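Local coordinates for protein amine Dehydrogenase (Pseudomonas putida, PDB 1JMX) that probably transfers electrons through its two c-type hemes as the heme-bearing chain of a quinohemoprotein amine dehydrogenase, at residues A[363-368]-A[395-400]. Sequence-based numbering, arbitrary orientation.
With NI (nickel (II) ion), chain D.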
ATOM      1  N   ASP A 363     -17.678 -28.746  29.016  1.00 25.86           N
ATOM      2  CA  ASP A 363     -16.967 -29.637  29.927  1.00 27.84           C
ATOM      3  C   ASP A 363     -15.456 -29.572  29.750  1.00 27.10           C
ATOM      4  O   ASP A 363     -14.721 -29.440  30.732  1.00 27.78           O
ATOM      5  CB  ASP A 363     -17.485 -31.093  29.825  1.00 30.47           C
ATOM      6  CG  ASP A 363     -17.588 -31.614  28.386  1.00 32.13           C
ATOM      7  OD1 ASP A 363     -17.309 -30.869  27.410  1.00 34.12           O
ATOM      8  OD2 ASP A 363     -17.954 -32.805  28.241  1.00 34.49           O
ATOM      9  N   LYS A 364     -15.009 -29.594  28.498  1.00 26.70           N
ATOM     10  CA  LYS A 364     -13.587 -29.547  28.176  1.00 26.97           C
ATOM     11  C   LYS A 364     -13.327 -28.870  26.836  1.00 25.45           C
ATOM     12  O   LYS A 364     -14.129 -28.973  25.905  1.00 25.38           O
ATOM     13  CB  LYS A 364     -12.997 -30.962  28.129  1.00 29.07           C
ATOM     14  CG  LYS A 364     -13.709 -31.918  27.167  1.00 32.03           C
ATOM     15  CD  LYS A 364     -12.719 -32.815  26.415  1.00 35.93           C
ATOM     16  CE  LYS A 364     -11.968 -32.030  25.323  1.00 37.00           C
ATOM     17  NZ  LYS A 364     -10.847 -32.807  24.704  1.00 38.12           N
ATOM     18  N   VAL A 365     -12.183 -28.199  26.745  1.00 24.78           N
ATOM     19  CA  VAL A 365     -11.796 -27.519  25.519  1.00 22.58           C
ATOM     20  C   VAL A 365     -11.016 -28.504  24.658  1.00 23.36           C
ATOM     21  O   VAL A 365     -10.057 -29.141  25.109  1.00 23.10           O
ATOM     22  CB  VAL A 365     -10.952 -26.250  25.791  1.00 20.21           C
ATOM     23  CG1 VAL A 365     -10.656 -25.547  24.486  1.00 19.46           C
ATOM     24  CG2 VAL A 365     -11.694 -25.307  26.726  1.00 17.90           C
ATOM     25  N   GLU A 366     -11.458 -28.621  23.414  1.00 24.00           N
ATOM     26  CA  GLU A 366     -10.887 -29.533  22.434  1.00 24.36           C
ATOM     27  C   GLU A 366      -9.935 -28.872  21.429  1.00 22.61           C
ATOM     28  O   GLU A 366      -8.823 -29.347  21.196  1.00 22.58           O
ATOM     29  CB  GLU A 366     -12.056 -30.153  21.682  1.00 26.57           C
ATOM     30  CG  GLU A 366     -11.794 -31.442  20.982  1.00 30.76           C
ATOM     31  CD  GLU A 366     -13.085 -32.028  20.439  1.00 33.82           C
ATOM     32  OE1 GLU A 366     -13.718 -31.376  19.566  1.00 32.53           O
ATOM     33  OE2 GLU A 366     -13.482 -33.121  20.914  1.00 36.75           O
ATOM     34  N   GLU A 367     -10.382 -27.764  20.854  1.00 20.98           N
ATOM     35  CA  GLU A 367      -9.625 -27.049  19.835  1.00 18.64           C
ATOM     36  C   GLU A 367      -9.534 -25.550  20.144  1.00 17.57           C
ATOM     37  O   GLU A 367     -10.464 -24.965  20.705  1.00 18.18           O
ATOM     38  CB  GLU A 367     -10.318 -27.308  18.489  1.00 17.49           C
ATOM     39  CG  GLU A 367     -10.264 -26.191  17.469  1.00 17.78           C
ATOM     40  CD  GLU A 367      -8.957 -26.127  16.717  1.00 18.93           C
ATOM     41  OE1 GLU A 367      -7.987 -26.794  17.120  1.00 17.85           O
ATOM     42  OE2 GLU A 367      -8.900 -25.403  15.707  1.00 20.98           O
ATOM     43  N   VAL A 368      -8.406 -24.935  19.798  1.00 16.60           N
ATOM     44  CA  VAL A 368      -8.211 -23.507  20.041  1.00 15.72           C
ATOM     45  C   VAL A 368      -7.814 -22.770  18.770  1.00 16.11           C
ATOM     46  O   VAL A 368      -6.940 -23.225  18.032  1.00 16.85           O
ATOM     47  CB  VAL A 368      -7.127 -23.255  21.100  1.00 15.94           C
ATOM     48  CG1 VAL A 368      -6.985 -21.767  21.365  1.00 14.10           C
ATOM     49  CG2 VAL A 368      -7.472 -23.979  22.375  1.00 15.90           C
ATOM     50  N   ALA A 395      -7.888 -15.892  22.175  1.00 17.31           N
ATOM     51  CA  ALA A 395      -7.861 -17.343  21.973  1.00 16.15           C
ATOM     52  C   ALA A 395      -9.284 -17.878  22.010  1.00 17.01           C
ATOM     53  O   ALA A 395      -9.939 -17.853  23.049  1.00 17.64           O
ATOM     54  CB  ALA A 395      -7.013 -18.017  23.035  1.00 15.72           C
ATOM     55  N   GLU A 396      -9.776 -18.299  20.850  1.00 15.85           N
ATOM     56  CA  GLU A 396     -11.126 -18.826  20.705  1.00 17.26           C
ATOM     57  C   GLU A 396     -11.210 -20.334  20.950  1.00 16.17           C
ATOM     58  O   GLU A 396     -10.676 -21.128  20.188  1.00 15.18           O
ATOM     59  CB  GLU A 396     -11.648 -18.481  19.320  1.00 17.26           C
ATOM     60  CG  GLU A 396     -13.009 -19.026  18.997  1.00 19.37           C
ATOM     61  CD  GLU A 396     -13.311 -18.879  17.532  1.00 21.04           C
ATOM     62  OE1 GLU A 396     -12.590 -19.492  16.721  1.00 22.47           O
ATOM     63  OE2 GLU A 396     -14.240 -18.130  17.180  1.00 22.25           O
ATOM     64  N   ALA A 397     -11.931 -20.706  22.004  1.00 17.02           N
ATOM     65  CA  ALA A 397     -12.096 -22.101  22.408  1.00 16.61           C
ATOM     66  C   ALA A 397     -13.261 -22.826  21.749  1.00 15.44           C
ATOM     67  O   ALA A 397     -14.331 -22.258  21.565  1.00 14.91           O
ATOM     68  CB  ALA A 397     -12.223 -22.185  23.919  1.00 13.63           C
ATOM     69  N   TRP A 398     -13.029 -24.094  21.419  1.00 16.19           N
ATOM     70  CA  TRP A 398     -14.032 -24.952  20.798  1.00 17.90           C
ATOM     71  C   TRP A 398     -14.076 -26.312  21.471  1.00 18.62           C
ATOM     72  O   TRP A 398     -13.050 -26.875  21.844  1.00 17.93           O
ATOM     73  CB  TRP A 398     -13.740 -25.177  19.312  1.00 19.66           C
ATOM     74  CG  TRP A 398     -13.865 -23.960  18.490  1.00 21.22           C
ATOM     75  CD1 TRP A 398     -12.973 -22.935  18.412  1.00 21.70           C
ATOM     76  CD2 TRP A 398     -14.957 -23.614  17.632  1.00 23.40           C
ATOM     77  NE1 TRP A 398     -13.439 -21.969  17.563  1.00 22.99           N
ATOM     78  CE2 TRP A 398     -14.655 -22.355  17.065  1.00 23.24           C
ATOM     79  CE3 TRP A 398     -16.165 -24.246  17.284  1.00 24.61           C
ATOM     80  CZ2 TRP A 398     -15.513 -21.710  16.167  1.00 23.65           C
ATOM     81  CZ3 TRP A 398     -17.024 -23.602  16.387  1.00 25.04           C
ATOM     82  CH2 TRP A 398     -16.689 -22.344  15.840  1.00 24.89           C
ATOM     83  N   GLY A 399     -15.278 -26.858  21.566  1.00 20.83           N
ATOM     84  CA  GLY A 399     -15.459 -28.163  22.168  1.00 22.87           C
ATOM     85  C   GLY A 399     -16.561 -28.872  21.419  1.00 24.32           C
ATOM     86  O   GLY A 399     -16.789 -28.616  20.234  1.00 23.58           O
ATOM     87  N   LYS A 400     -17.245 -29.772  22.101  1.00 25.35           N
ATOM     88  CA  LYS A 400     -18.339 -30.499  21.487  1.00 27.72           C
ATOM     89  C   LYS A 400     -19.487 -30.560  22.458  1.00 27.64           C
ATOM     90  O   LYS A 400     -19.280 -30.694  23.666  1.00 28.58           O
ATOM     91  CB  LYS A 400     -17.909 -31.915  21.093  1.00 29.41           C
ATOM     92  CG  LYS A 400     -17.067 -31.977  19.828  1.00 30.02           C
ATOM     93  CD  LYS A 400     -16.994 -33.392  19.307  1.00 31.71           C
ATOM     94  CE  LYS A 400     -16.369 -33.443  17.910  1.00 32.94           C
ATOM     95  NZ  LYS A 400     -14.945 -33.011  17.890  1.00 31.35           N
TER
HETATM   96 NI    NI D2001      -6.108 -26.998  16.724  1.00 19.97          NI
HETATM   97  O   HOH W   1     -15.740 -30.862  24.302  1.00 33.25           O
HETATM   98  O   HOH W   2     -14.791 -29.184  18.554  1.00 27.27           O
HETATM   99  O   HOH W   3      -4.069 -27.021  16.273  1.00 13.88           O
HETATM  100  O   HOH W   4      -5.679 -27.959  18.668  1.00 60.89           O
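E367 and V368 pair antiparallel with W398 and A397 through a classic beta bulge: E366 and E367 both face W398. W398 O accepts two backbone hydrogen bonds, from E366 N in the carbonyl plane at 2.8 Å and from E367 N above that plane, nearly straight at 173°. W398 N returns one to E367 O, and V368 CA adds a CA-H...O contact to E396 O. On the K364 side of the bulge, a water bridges K364 O and K400 N. Charges meet where K400, bent at its last torsion, crosses the extended E366 obliquely and sets NZ 2.6 Å from E366 OE1; a second water links OE1 to G399 O. E367 OE1 binds a nickel ion at 1.9 Å with two waters, while OE2 pairs with K369. Beside E367, the W398 ring makes a cation-pi contact with K369 and donates NE1 in its own plane to E396 OE1; E396 OE2 forms a salt bridge with R408. An alanine here would remove both ring interactions and would probably leave the E396 carboxylate held mainly by R408. Where V368 and A397 point, V365 CG1 touches A397 CB (3.8 Å) and V368 CG1 touches A395 CB, against L470. The start of strand 367-378 thus joins the end of 391-400 with apolar packing on the V368/A397 face and polar, charged partners on the E367/W398 face.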